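Local coordinates for A rubisco-like protein (Burkholderia fungorum, PDB 3NWR) that is of unknown exact function but, as a rubisco-like protein, probably acts as an enzyme through a rubisco-type TIM-barrel catalytic domain, at residues 387-392 / 421-426; 316-321 / 334-339; 235-240 / 259-264; 181-186 / 217-222. All blocks are in the same frame, centred on the assembly; numbering follows the deposited sequence.

From the N terminus, contact 4 comes first. It joins helices 176-189 and 208-226 side by side on the outside of the barrel. Contact 3 follows, where the loop after strand 233-235 meets the end of strand 257-261. Contact 2 then packs helix 329-340 on strand 315-319. Contact 1 closes the last loop, between the turn before helix 391-407 and the C-terminal helix 419-427. Each contact closes before the next opens, so none nest or cross. Contacts 2 and 3 share the parallel sheet and touch through M316 and I262. Contacts 1 and 4 do not touch; their nearest atoms lie about 6 Å apart.

Contact 1 (387-392 / 421-426)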
loop_
_atom_site.group_PDB
_atom_site.type_symbol
_atom_site.label_atom_id
_atom_site.label_comp_id
_atom_site.label_asym_id
_atom_site.label_seq_id
_atom_site.Cartn_x
_atom_site.Cartn_y
_atom_site.Cartn_z
ATOM N N HIS A 387 12.848 -6.592 -33.047
ATOM C CA HIS A 387 13.283 -5.964 -34.294
ATOM C C HIS A 387 13.597 -7.067 -35.305
ATOM O O HIS A 387 14.247 -8.052 -34.964
ATOM C CB HIS A 387 14.518 -5.093 -34.060
ATOM C CG HIS A 387 14.867 -4.216 -35.224
ATOM N ND1 HIS A 387 15.399 -4.710 -36.394
ATOM C CD2 HIS A 387 14.772 -2.875 -35.393
ATOM C CE1 HIS A 387 15.614 -3.715 -37.235
ATOM N NE2 HIS A 387 15.234 -2.590 -36.655
ATOM N N PRO A 388 13.133 -6.905 -36.554
ATOM C CA PRO A 388 13.270 -7.933 -37.600
ATOM C C PRO A 388 14.712 -8.369 -37.843
ATOM O O PRO A 388 14.942 -9.479 -38.325
ATOM C CB PRO A 388 12.746 -7.231 -38.857
ATOM C CG PRO A 388 11.895 -6.134 -38.368
ATOM C CD PRO A 388 12.446 -5.698 -37.045
ATOM N N ASP A 389 15.669 -7.505 -37.527
ATOM C CA ASP A 389 17.069 -7.779 -37.827
ATOM C C ASP A 389 17.854 -8.134 -36.573
ATOM O O ASP A 389 19.082 -8.186 -36.599
ATOM C CB ASP A 389 17.711 -6.582 -38.530
ATOM C CG ASP A 389 17.003 -6.223 -39.827
ATOM O OD1 ASP A 389 16.651 -7.151 -40.588
ATOM O OD2 ASP A 389 16.795 -5.018 -40.082
ATOM N N GLY A 390 17.144 -8.363 -35.473
ATOM C CA GLY A 390 17.784 -8.802 -34.248
ATOM C C GLY A 390 17.818 -7.751 -33.153
ATOM O O GLY A 390 17.630 -6.559 -33.411
ATOM N N PRO A 391 18.067 -8.190 -31.917
ATOM C CA PRO A 391 18.090 -7.289 -30.762
ATOM C C PRO A 391 19.138 -6.181 -30.884
ATOM O O PRO A 391 18.887 -5.057 -30.437
ATOM C CB PRO A 391 18.427 -8.225 -29.595
ATOM C CG PRO A 391 17.956 -9.561 -30.044
ATOM C CD PRO A 391 18.206 -9.602 -31.523
ATOM N N ALA A 392 20.297 -6.479 -31.458
ATOM C CA ALA A 392 21.305 -5.440 -31.625
ATOM C C ALA A 392 20.757 -4.358 -32.556
ATOM O O ALA A 392 20.880 -3.171 -32.272
ATOM C CB ALA A 392 22.605 -6.019 -32.157
ATOM N N LEU A 421 16.670 2.053 -37.915
ATOM C CA LEU A 421 15.506 2.890 -37.627
ATOM C C LEU A 421 14.411 2.745 -38.690
ATOM O O LEU A 421 13.231 2.563 -38.375
ATOM C CB LEU A 421 15.935 4.354 -37.510
ATOM C CG LEU A 421 14.819 5.370 -37.271
ATOM C CD1 LEU A 421 14.047 5.033 -35.979
ATOM C CD2 LEU A 421 15.390 6.771 -37.204
ATOM N N ARG A 422 14.805 2.821 -39.958
ATOM C CA ARG A 422 13.846 2.698 -41.056
ATOM C C ARG A 422 13.104 1.362 -40.980
ATOM O O ARG A 422 11.874 1.303 -41.111
ATOM C CB ARG A 422 14.567 2.844 -42.400
ATOM C CG ARG A 422 13.634 3.013 -43.592
ATOM C CD ARG A 422 14.421 3.400 -44.840
ATOM N NE ARG A 422 15.374 2.366 -45.241
ATOM C CZ ARG A 422 16.701 2.492 -45.188
ATOM N NH1 ARG A 422 17.265 3.614 -44.741
ATOM N NH2 ARG A 422 17.474 1.488 -45.588
ATOM N N ARG A 423 13.854 0.290 -40.740
ATOM C CA ARG A 423 13.266 -1.041 -40.611
ATOM C C ARG A 423 12.315 -1.139 -39.415
ATOM O O ARG A 423 11.275 -1.780 -39.483
ATOM C CB ARG A 423 14.371 -2.094 -40.497
ATOM C CG ARG A 423 15.163 -2.299 -41.772
ATOM C CD ARG A 423 14.336 -3.057 -42.789
ATOM N NE ARG A 423 14.002 -4.401 -42.321
ATOM C CZ ARG A 423 14.700 -5.491 -42.621
ATOM N NH1 ARG A 423 15.775 -5.398 -43.392
ATOM N NH2 ARG A 423 14.324 -6.675 -42.153
ATOM N N ALA A 424 12.679 -0.497 -38.310
ATOM C CA ALA A 424 11.823 -0.491 -37.133
ATOM C C ALA A 424 10.501 0.214 -37.424
ATOM O O ALA A 424 9.428 -0.283 -37.079
ATOM C CB ALA A 424 12.537 0.188 -35.976
ATOM N N LEU A 425 10.575 1.375 -38.065
ATOM C CA LEU A 425 9.362 2.150 -38.321
ATOM C C LEU A 425 8.409 1.385 -39.229
ATOM O O LEU A 425 7.193 1.434 -39.054
ATOM C CB LEU A 425 9.717 3.508 -38.923
ATOM C CG LEU A 425 10.484 4.442 -37.977
ATOM C CD1 LEU A 425 10.963 5.695 -38.704
ATOM C CD2 LEU A 425 9.627 4.810 -36.761
ATOM N N ALA A 426 8.971 0.669 -40.196
ATOM C CA ALA A 426 8.167 -0.127 -41.115
ATOM C C ALA A 426 7.541 -1.342 -40.426
ATOM O O ALA A 426 6.386 -1.689 -40.676
ATOM C CB ALA A 426 9.015 -0.570 -42.303
#
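H387, P388 and D389 meet R423 and A424 where the type I turn leading into helix 391-407 rests on helix 419-427, near the C-terminal end of the chain. D389 and R423 form a salt bridge, with OD1 of D389 2.8 Å from NH2 of R423. The carboxylate lies over one face of the guanidinium. OD2 of D389 sits 3.3 Å above that plane, over its centre, and the two planes are 83° apart. The R423 chain bends at chi2 and chi3; CG of R423 lies 3.6 Å from OD2 of D389. NH2 of R423 also lies 3.7 Å from CB of P388.

The H387 ring packs closer to the helix backbone. CE1 of H387 is 3.8 Å from CB of R423, and CD2 of H387 is 3.8 Å from CB of A424. ND1 of H387 accepts from N of D389 at 3.0 Å, almost in the ring plane. NE2 bonds to E420 O, one turn back in helix 419-427. The ring is thus held at both nitrogens. H387 and A424 both also touch S397, so helix 391-407 packs against the turn before it and against helix 419-427.

Contact 2 (316-321 / 334-339)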
loop_
_atom_site.group_PDB
_atom_site.type_symbol
_atom_site.label_atom_id
_atom_site.label_comp_id
_atom_site.label_asym_id
_atom_site.label_seq_id
_atom_site.Cartn_x
_atom_site.Cartn_y
_atom_site.Cartn_z
ATOM N N MET A 316 11.973 6.387 -10.385
ATOM C CA MET A 316 10.546 6.094 -10.274
ATOM C C MET A 316 9.954 5.789 -11.641
ATOM O O MET A 316 10.318 6.426 -12.634
ATOM C CB MET A 316 9.778 7.277 -9.667
ATOM C CG MET A 316 9.989 7.469 -8.162
ATOM S SD MET A 316 9.160 6.235 -7.111
ATOM C CE MET A 316 7.441 6.772 -7.186
ATOM N N HIS A 317 9.029 4.834 -11.682
ATOM C CA HIS A 317 8.337 4.476 -12.912
ATOM C C HIS A 317 7.162 5.393 -13.202
ATOM O O HIS A 317 6.393 5.747 -12.287
ATOM C CB HIS A 317 7.846 3.037 -12.831
ATOM C CG HIS A 317 8.897 2.040 -13.171
ATOM N ND1 HIS A 317 8.932 1.395 -14.386
ATOM C CD2 HIS A 317 9.970 1.598 -12.473
ATOM C CE1 HIS A 317 9.980 0.590 -14.421
ATOM N NE2 HIS A 317 10.626 0.695 -13.272
ATOM N N VAL A 318 7.006 5.733 -14.481
ATOM C CA VAL A 318 5.926 6.605 -14.931
ATOM C C VAL A 318 5.067 5.981 -16.028
ATOM O O VAL A 318 4.167 6.635 -16.561
ATOM C CB VAL A 318 6.466 7.963 -15.429
ATOM C CG1 VAL A 318 7.229 8.665 -14.319
ATOM C CG2 VAL A 318 7.353 7.798 -16.665
ATOM N N HIS A 319 5.316 4.710 -16.318
ATOM C CA HIS A 319 4.700 4.009 -17.440
ATOM C C HIS A 319 5.084 4.713 -18.738
ATOM O O HIS A 319 6.207 5.197 -18.820
ATOM C CB HIS A 319 3.216 3.737 -17.188
ATOM C CG HIS A 319 3.003 2.702 -16.124
ATOM N ND1 HIS A 319 1.762 2.210 -15.782
ATOM C CD2 HIS A 319 3.895 2.052 -15.333
ATOM C CE1 HIS A 319 1.895 1.308 -14.825
ATOM N NE2 HIS A 319 3.180 1.192 -14.534
ATOM N N GLY A 320 4.233 4.755 -19.759
ATOM C CA GLY A 320 4.750 5.219 -21.040
ATOM C C GLY A 320 3.756 5.839 -21.989
ATOM O O GLY A 320 2.573 5.508 -21.960
ATOM N N LEU A 321 4.250 6.730 -22.843
ATOM C CA LEU A 321 3.424 7.330 -23.883
ATOM C C LEU A 321 3.055 6.277 -24.922
ATOM O O LEU A 321 3.888 5.461 -25.314
ATOM C CB LEU A 321 4.174 8.494 -24.531
ATOM C CG LEU A 321 4.519 9.603 -23.535
ATOM C CD1 LEU A 321 5.314 10.691 -24.224
ATOM C CD2 LEU A 321 3.260 10.167 -22.864
ATOM N N GLU A 334 2.760 14.254 -16.924
ATOM C CA GLU A 334 2.788 14.966 -15.653
ATOM C C GLU A 334 3.656 14.223 -14.633
ATOM O O GLU A 334 4.383 14.842 -13.849
ATOM C CB GLU A 334 1.368 15.157 -15.108
ATOM C CG GLU A 334 1.322 15.884 -13.769
ATOM C CD GLU A 334 -0.094 16.136 -13.282
ATOM O OE1 GLU A 334 -1.033 16.024 -14.100
ATOM O OE2 GLU A 334 -0.267 16.452 -12.082
ATOM N N SER A 335 3.584 12.896 -14.659
ATOM C CA SER A 335 4.334 12.083 -13.697
ATOM C C SER A 335 5.837 12.193 -13.957
ATOM O O SER A 335 6.636 12.327 -13.023
ATOM C CB SER A 335 3.859 10.628 -13.749
ATOM O OG SER A 335 2.489 10.531 -13.359
ATOM N N ALA A 336 6.222 12.168 -15.228
ATOM C CA ALA A 336 7.620 12.370 -15.586
ATOM C C ALA A 336 8.092 13.740 -15.113
ATOM O O ALA A 336 9.170 13.881 -14.532
ATOM C CB ALA A 336 7.812 12.235 -17.084
ATOM N N ARG A 337 7.265 14.754 -15.333
ATOM C CA ARG A 337 7.638 16.097 -14.929
ATOM C C ARG A 337 7.753 16.224 -13.410
ATOM O O ARG A 337 8.622 16.946 -12.902
ATOM C CB ARG A 337 6.684 17.119 -15.553
ATOM C CG ARG A 337 6.884 17.179 -17.062
ATOM C CD ARG A 337 5.945 18.142 -17.765
ATOM N NE ARG A 337 6.283 18.214 -19.183
ATOM C CZ ARG A 337 5.540 18.817 -20.103
ATOM N NH1 ARG A 337 4.396 19.401 -19.762
ATOM N NH2 ARG A 337 5.939 18.828 -21.368
ATOM N N ASP A 338 6.909 15.490 -12.691
ATOM C CA ASP A 338 7.010 15.443 -11.230
ATOM C C ASP A 338 8.398 14.967 -10.793
ATOM O O ASP A 338 9.020 15.552 -9.896
ATOM C CB ASP A 338 5.954 14.507 -10.632
ATOM C CG ASP A 338 4.556 15.098 -10.633
ATOM O OD1 ASP A 338 4.413 16.348 -10.593
ATOM O OD2 ASP A 338 3.589 14.299 -10.640
ATOM N N CYS A 339 8.882 13.904 -11.425
ATOM C CA CYS A 339 10.177 13.315 -11.085
ATOM C C CYS A 339 11.308 14.328 -11.166
ATOM O O CYS A 339 12.236 14.312 -10.346
ATOM C CB CYS A 339 10.489 12.129 -11.997
ATOM S SG CYS A 339 9.449 10.684 -11.728
#
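V318 faces helix 334-339 from strand 316-319 and makes most of the apolar contacts. Its CG1 lies anti to the carbonyl carbon (chi1 -59°) and reaches the helix backbone, 3.8 Å from C of S335 and 3.8 Å from N of A336. The same methyl touches side chains. CG1 of V318 is 3.9 Å from CB of S335 and 4.0 Å from SG of C339. The other methyl, CG2 of V318, meets CB of A336 more loosely, at 4.5 Å.

The sulfur contacts extend this patch along the strand. SG of C339 also lies 4.0 Å from CB of M316, so one thiol touches two strand residues on the same side. Beyond CB the M316 chain bends twice and its end leads away from the helix.

OG of S335 bonds to E331 O in its own helix. Backbone bonds tie M316 and V318 to strand 352-355, and F355 packs on both V318 and A336. H317 points away from the helix, toward the barrel interior.

Strand and helix run nearly antiparallel, 159° between directions, with axes 8.2 Å apart. This is the strand-to-helix packing of a beta-alpha-beta unit, here strand 315-319, helix 329-340 and strand 352-355 of the TIM barrel.

Contact 3 (235-240 / 259-264); sequences NITDDL and MASINW
N235 and M259 pair as neighbours in parallel strands, and N of I236 donates to O of M259 at 3.0 Å with an N-H...O angle of 157°. Beyond this bridge residues 236-240 leave the sheet, and side chains take over. T237 makes the next link across. Its OG1 accepts from N of S261 at 2.8 Å. The same hydroxyl donates to OD1 of N235 at 2.6 Å, in the carbonyl plane and on a lone pair. N of T237 also bonds to OD1 of N235, at 3.2 Å from above the plane, which makes an Asx turn. OD1 is therefore gripped by two donors from T237, and the T237 hydroxyl is placed to receive S261.

The M259 chain is extended and crosses N235 obliquely, with its CE 3.9 Å from CG of N235. A water accepts from ND2 of N235 at 3.1 Å and bonds to OG of S261 at 2.8 Å. ND2 also has C200 O as a partner, and OG of S261 has N286.

N of N235 bonds to D196, next to K195, which carries a carboxylated amine as in activated rubisco. N106 of the second subunit bonds to O of T237, so the loop also lies at the subunit interface. Strand 257-261 lies between strand 233-235 and strand 280-284, and helix 240-252 packs on I236.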
loop_
_atom_site.group_PDB
_atom_site.type_symbol
_atom_site.label_atom_id
_atom_site.label_comp_id
_atom_site.label_asym_id
_atom_site.label_seq_id
_atom_site.Cartn_x
_atom_site.Cartn_y
_atom_site.Cartn_z
ATOM N N ASN A 235 15.997 -7.578 -8.583
ATOM C CA ASN A 235 14.836 -7.458 -7.716
ATOM C C ASN A 235 15.065 -8.180 -6.386
ATOM O O ASN A 235 14.995 -9.411 -6.312
ATOM C CB ASN A 235 13.590 -7.997 -8.419
ATOM C CG ASN A 235 12.332 -7.780 -7.599
ATOM O OD1 ASN A 235 12.355 -7.069 -6.598
ATOM N ND2 ASN A 235 11.225 -8.382 -8.029
ATOM N N ILE A 236 15.344 -7.407 -5.345
ATOM C CA ILE A 236 15.654 -7.978 -4.041
ATOM C C ILE A 236 14.469 -7.938 -3.087
ATOM O O ILE A 236 14.606 -8.300 -1.917
ATOM C CB ILE A 236 16.851 -7.277 -3.365
ATOM C CG1 ILE A 236 16.507 -5.816 -3.068
ATOM C CG2 ILE A 236 18.110 -7.395 -4.240
ATOM C CD1 ILE A 236 17.525 -5.105 -2.164
ATOM N N THR A 237 13.312 -7.509 -3.593
ATOM C CA THR A 237 12.074 -7.472 -2.800
ATOM C C THR A 237 11.953 -8.702 -1.905
ATOM O O THR A 237 11.969 -9.834 -2.404
ATOM C CB THR A 237 10.835 -7.424 -3.712
ATOM O OG1 THR A 237 10.905 -6.273 -4.568
ATOM C CG2 THR A 237 9.548 -7.367 -2.876
ATOM N N ASP A 238 11.828 -8.479 -0.597
ATOM C CA ASP A 238 11.770 -9.558 0.390
ATOM C C ASP A 238 11.506 -8.936 1.750
ATOM O O ASP A 238 11.423 -7.712 1.897
ATOM C CB ASP A 238 13.115 -10.300 0.444
ATOM C CG ASP A 238 12.983 -11.777 0.790
ATOM O OD1 ASP A 238 12.045 -12.177 1.508
ATOM O OD2 ASP A 238 13.859 -12.551 0.349
ATOM N N ASP A 239 11.385 -9.791 2.753
ATOM C CA ASP A 239 11.454 -9.368 4.132
ATOM C C ASP A 239 12.640 -8.406 4.320
ATOM O O ASP A 239 13.667 -8.556 3.650
ATOM C CB ASP A 239 11.617 -10.634 4.961
ATOM C CG ASP A 239 12.157 -10.369 6.311
ATOM O OD1 ASP A 239 11.338 -10.046 7.198
ATOM O OD2 ASP A 239 13.389 -10.502 6.480
ATOM N N LEU A 240 12.510 -7.404 5.188
ATOM C CA LEU A 240 13.543 -6.359 5.277
ATOM C C LEU A 240 14.940 -6.895 5.604
ATOM O O LEU A 240 15.908 -6.543 4.930
ATOM C CB LEU A 240 13.155 -5.258 6.274
ATOM C CG LEU A 240 14.103 -4.060 6.476
ATOM C CD1 LEU A 240 15.288 -4.378 7.411
ATOM C CD2 LEU A 240 14.587 -3.479 5.143
ATOM N N MET A 259 16.494 -3.324 -7.108
ATOM C CA MET A 259 15.110 -2.957 -7.372
ATOM C C MET A 259 14.249 -3.483 -6.230
ATOM O O MET A 259 14.539 -4.535 -5.661
ATOM C CB MET A 259 14.683 -3.604 -8.687
ATOM C CG MET A 259 13.191 -3.768 -8.894
ATOM S SD MET A 259 12.982 -4.636 -10.469
ATOM C CE MET A 259 11.266 -5.139 -10.332
ATOM N N ALA A 260 13.197 -2.747 -5.888
ATOM C CA ALA A 260 12.253 -3.177 -4.850
ATOM C C ALA A 260 10.831 -2.799 -5.231
ATOM O O ALA A 260 10.606 -1.726 -5.790
ATOM C CB ALA A 260 12.625 -2.559 -3.491
ATOM N N SER A 261 9.886 -3.689 -4.939
ATOM C CA SER A 261 8.464 -3.401 -5.123
ATOM C C SER A 261 8.013 -2.549 -3.949
ATOM O O SER A 261 7.593 -3.059 -2.904
ATOM C CB SER A 261 7.664 -4.697 -5.197
ATOM O OG SER A 261 8.015 -5.409 -6.366
ATOM N N ILE A 262 8.122 -1.237 -4.127
ATOM C CA ILE A 262 7.939 -0.310 -3.009
ATOM C C ILE A 262 6.627 -0.454 -2.238
ATOM O O ILE A 262 6.619 -0.366 -1.018
ATOM C CB ILE A 262 8.134 1.154 -3.447
ATOM C CG1 ILE A 262 7.320 1.464 -4.716
ATOM C CG2 ILE A 262 9.625 1.418 -3.681
ATOM C CD1 ILE A 262 7.272 2.973 -5.093
ATOM N N ASN A 263 5.512 -0.646 -2.938
ATOM C CA ASN A 263 4.234 -0.681 -2.238
ATOM C C ASN A 263 4.155 -1.813 -1.220
ATOM O O ASN A 263 3.571 -1.656 -0.150
ATOM C CB ASN A 263 3.074 -0.781 -3.216
ATOM C CG ASN A 263 2.976 0.431 -4.100
ATOM O OD1 ASN A 263 3.075 1.572 -3.617
ATOM N ND2 ASN A 263 2.811 0.207 -5.401
ATOM N N TRP A 264 4.761 -2.943 -1.561
ATOM C CA TRP A 264 4.652 -4.124 -0.719
ATOM C C TRP A 264 5.774 -4.187 0.303
ATOM O O TRP A 264 5.626 -4.787 1.372
ATOM C CB TRP A 264 4.635 -5.375 -1.600
ATOM C CG TRP A 264 3.720 -5.230 -2.786
ATOM C CD1 TRP A 264 4.046 -5.409 -4.096
ATOM C CD2 TRP A 264 2.336 -4.845 -2.764
ATOM N NE1 TRP A 264 2.949 -5.172 -4.891
ATOM C CE2 TRP A 264 1.887 -4.828 -4.101
ATOM C CE3 TRP A 264 1.435 -4.527 -1.748
ATOM C CZ2 TRP A 264 0.575 -4.499 -4.444
ATOM C CZ3 TRP A 264 0.124 -4.195 -2.097
ATOM C CH2 TRP A 264 -0.285 -4.197 -3.428
HETATM O O HOH W 1 8.707 -8.150 -6.209
#

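Contact 4 (181-186 / 217-222); sequences ALVREL and SEVRRY
R184 reaches from helix 181-186 across E218 toward Y222 and R221 on helix 217-222. Its CB lies 3.5 Å from OE1 of E218. CG is anti to the backbone N (chi1 178°), and it comes 3.4 Å from the same OE1 of E218. The chain bends at chi2 (52°), and CD of R184 is also 3.4 Å from OE1 of E218. NE of R184 then forms a long salt bridge, 3.5 Å from OE1 of E218.

The helices that carry these residues lie side by side, 9.1 Å between axes, with directions 27° apart. Both belong to the outer helical layer of the TIM barrel: helix 176-189 follows strand 163-165 and helix 208-226 precedes strand 233-235. On the side facing the barrel, CG1 of V183 meets CG2 of V219 at 3.8 Å. V183 also packs on I168, and V219 on V232.

Further out, one face of the R184 guanidinium is turned to the backbone N of Y222, but its close modelled approach to Y222 is doubtful. NH1 forms a salt bridge with E188 in its own helix. NH2 of R184 lies over one face of the R221 guanidinium, 3.6 Å from NE of R221. These like charges would probably repel, and the nearby acids E218 and E188 may offset this. OH of Y222 bonds to R228.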
loop_
_atom_site.group_PDB
_atom_site.type_symbol
_atom_site.label_atom_id
_atom_site.label_comp_id
_atom_site.label_asym_id
_atom_site.label_seq_id
_atom_site.Cartn_x
_atom_site.Cartn_y
_atom_site.Cartn_z
ATOM N N ALA A 181 22.998 -16.229 -19.172
ATOM C CA ALA A 181 23.249 -16.335 -20.609
ATOM C C ALA A 181 22.446 -15.283 -21.363
ATOM O O ALA A 181 22.939 -14.657 -22.304
ATOM C CB ALA A 181 22.884 -17.734 -21.111
ATOM N N LEU A 182 21.200 -15.091 -20.941
ATOM C CA LEU A 182 20.347 -14.103 -21.584
ATOM C C LEU A 182 20.885 -12.703 -21.339
ATOM O O LEU A 182 20.970 -11.888 -22.255
ATOM C CB LEU A 182 18.916 -14.218 -21.065
ATOM C CG LEU A 182 17.957 -13.109 -21.492
ATOM C CD1 LEU A 182 17.906 -12.955 -23.008
ATOM C CD2 LEU A 182 16.584 -13.397 -20.917
ATOM N N VAL A 183 21.251 -12.418 -20.096
ATOM C CA VAL A 183 21.817 -11.115 -19.771
ATOM C C VAL A 183 23.057 -10.810 -20.618
ATOM O O VAL A 183 23.238 -9.689 -21.078
ATOM C CB VAL A 183 22.116 -11.001 -18.269
ATOM C CG1 VAL A 183 23.037 -9.830 -17.984
ATOM C CG2 VAL A 183 20.819 -10.858 -17.505
ATOM N N ARG A 184 23.899 -11.816 -20.839
ATOM C CA ARG A 184 25.056 -11.650 -21.720
ATOM C C ARG A 184 24.635 -11.177 -23.113
ATOM O O ARG A 184 25.211 -10.230 -23.656
ATOM C CB ARG A 184 25.857 -12.952 -21.805
ATOM C CG ARG A 184 27.064 -12.894 -22.739
ATOM C CD ARG A 184 27.957 -11.703 -22.437
ATOM N NE ARG A 184 29.366 -12.003 -22.696
ATOM C CZ ARG A 184 30.299 -11.089 -22.936
ATOM N NH1 ARG A 184 29.970 -9.809 -22.975
ATOM N NH2 ARG A 184 31.560 -11.452 -23.145
ATOM N N GLU A 185 23.616 -11.820 -23.674
ATOM C CA GLU A 185 23.114 -11.445 -24.996
ATOM C C GLU A 185 22.551 -10.029 -25.002
ATOM O O GLU A 185 22.761 -9.282 -25.950
ATOM C CB GLU A 185 22.044 -12.426 -25.473
ATOM C CG GLU A 185 22.531 -13.859 -25.645
ATOM C CD GLU A 185 21.387 -14.851 -25.792
ATOM O OE1 GLU A 185 20.214 -14.421 -25.783
ATOM O OE2 GLU A 185 21.662 -16.065 -25.916
ATOM N N LEU A 186 21.832 -9.663 -23.943
ATOM C CA LEU A 186 21.255 -8.324 -23.854
ATOM C C LEU A 186 22.354 -7.257 -23.769
ATOM O O LEU A 186 22.255 -6.201 -24.389
ATOM C CB LEU A 186 20.296 -8.223 -22.657
ATOM C CG LEU A 186 19.097 -9.179 -22.671
ATOM C CD1 LEU A 186 18.275 -9.097 -21.380
ATOM C CD2 LEU A 186 18.207 -8.917 -23.897
ATOM N N SER A 217 28.752 -12.294 -13.051
ATOM C CA SER A 217 29.914 -12.852 -13.741
ATOM C C SER A 217 29.929 -12.429 -15.203
ATOM O O SER A 217 30.958 -11.994 -15.723
ATOM C CB SER A 217 29.935 -14.374 -13.646
ATOM O OG SER A 217 31.097 -14.878 -14.279
ATOM N N GLU A 218 28.780 -12.561 -15.860
ATOM C CA GLU A 218 28.646 -12.155 -17.252
ATOM C C GLU A 218 28.778 -10.648 -17.422
ATOM O O GLU A 218 29.440 -10.181 -18.342
ATOM C CB GLU A 218 27.318 -12.644 -17.836
ATOM C CG GLU A 218 27.231 -14.157 -17.981
ATOM C CD GLU A 218 28.076 -14.685 -19.128
ATOM O OE1 GLU A 218 28.667 -13.875 -19.874
ATOM O OE2 GLU A 218 28.138 -15.919 -19.284
ATOM N N VAL A 219 28.160 -9.884 -16.529
ATOM C CA VAL A 219 28.183 -8.434 -16.634
ATOM C C VAL A 219 29.600 -7.888 -16.468
ATOM O O VAL A 219 30.022 -7.006 -17.213
ATOM C CB VAL A 219 27.210 -7.795 -15.622
ATOM C CG1 VAL A 219 27.322 -6.283 -15.634
ATOM C CG2 VAL A 219 25.784 -8.235 -15.940
ATOM N N ARG A 220 30.334 -8.428 -15.496
ATOM C CA ARG A 220 31.721 -8.020 -15.261
ATOM C C ARG A 220 32.590 -8.343 -16.473
ATOM O O ARG A 220 33.371 -7.509 -16.934
ATOM C CB ARG A 220 32.287 -8.694 -14.000
ATOM C CG ARG A 220 31.642 -8.229 -12.679
ATOM C CD ARG A 220 32.358 -8.783 -11.423
ATOM N NE ARG A 220 32.494 -10.240 -11.434
ATOM C CZ ARG A 220 31.710 -11.092 -10.773
ATOM N NH1 ARG A 220 30.716 -10.656 -10.009
ATOM N NH2 ARG A 220 31.935 -12.399 -10.861
ATOM N N ARG A 221 32.440 -9.548 -17.003
ATOM C CA ARG A 221 33.217 -9.941 -18.169
ATOM C C ARG A 221 32.850 -9.091 -19.383
ATOM O O ARG A 221 33.712 -8.746 -20.193
ATOM C CB ARG A 221 33.031 -11.417 -18.492
ATOM C CG ARG A 221 33.916 -11.841 -19.646
ATOM C CD ARG A 221 33.650 -13.251 -20.134
ATOM N NE ARG A 221 34.072 -13.401 -21.526
ATOM C CZ ARG A 221 33.949 -14.522 -22.224
ATOM N NH1 ARG A 221 33.425 -15.599 -21.657
ATOM N NH2 ARG A 221 34.348 -14.565 -23.483
ATOM N N TYR A 222 31.574 -8.743 -19.516
ATOM C CA TYR A 222 31.172 -7.893 -20.624
ATOM C C TYR A 222 31.820 -6.510 -20.523
ATOM O O TYR A 222 32.270 -5.964 -21.526
ATOM C CB TYR A 222 29.645 -7.770 -20.742
ATOM C CG TYR A 222 29.236 -6.772 -21.800
ATOM C CD1 TYR A 222 29.314 -7.087 -23.154
ATOM C CD2 TYR A 222 28.799 -5.500 -21.446
ATOM C CE1 TYR A 222 28.950 -6.169 -24.117
ATOM C CE2 TYR A 222 28.437 -4.578 -22.402
ATOM C CZ TYR A 222 28.510 -4.916 -23.737
ATOM O OH TYR A 222 28.153 -3.995 -24.698
#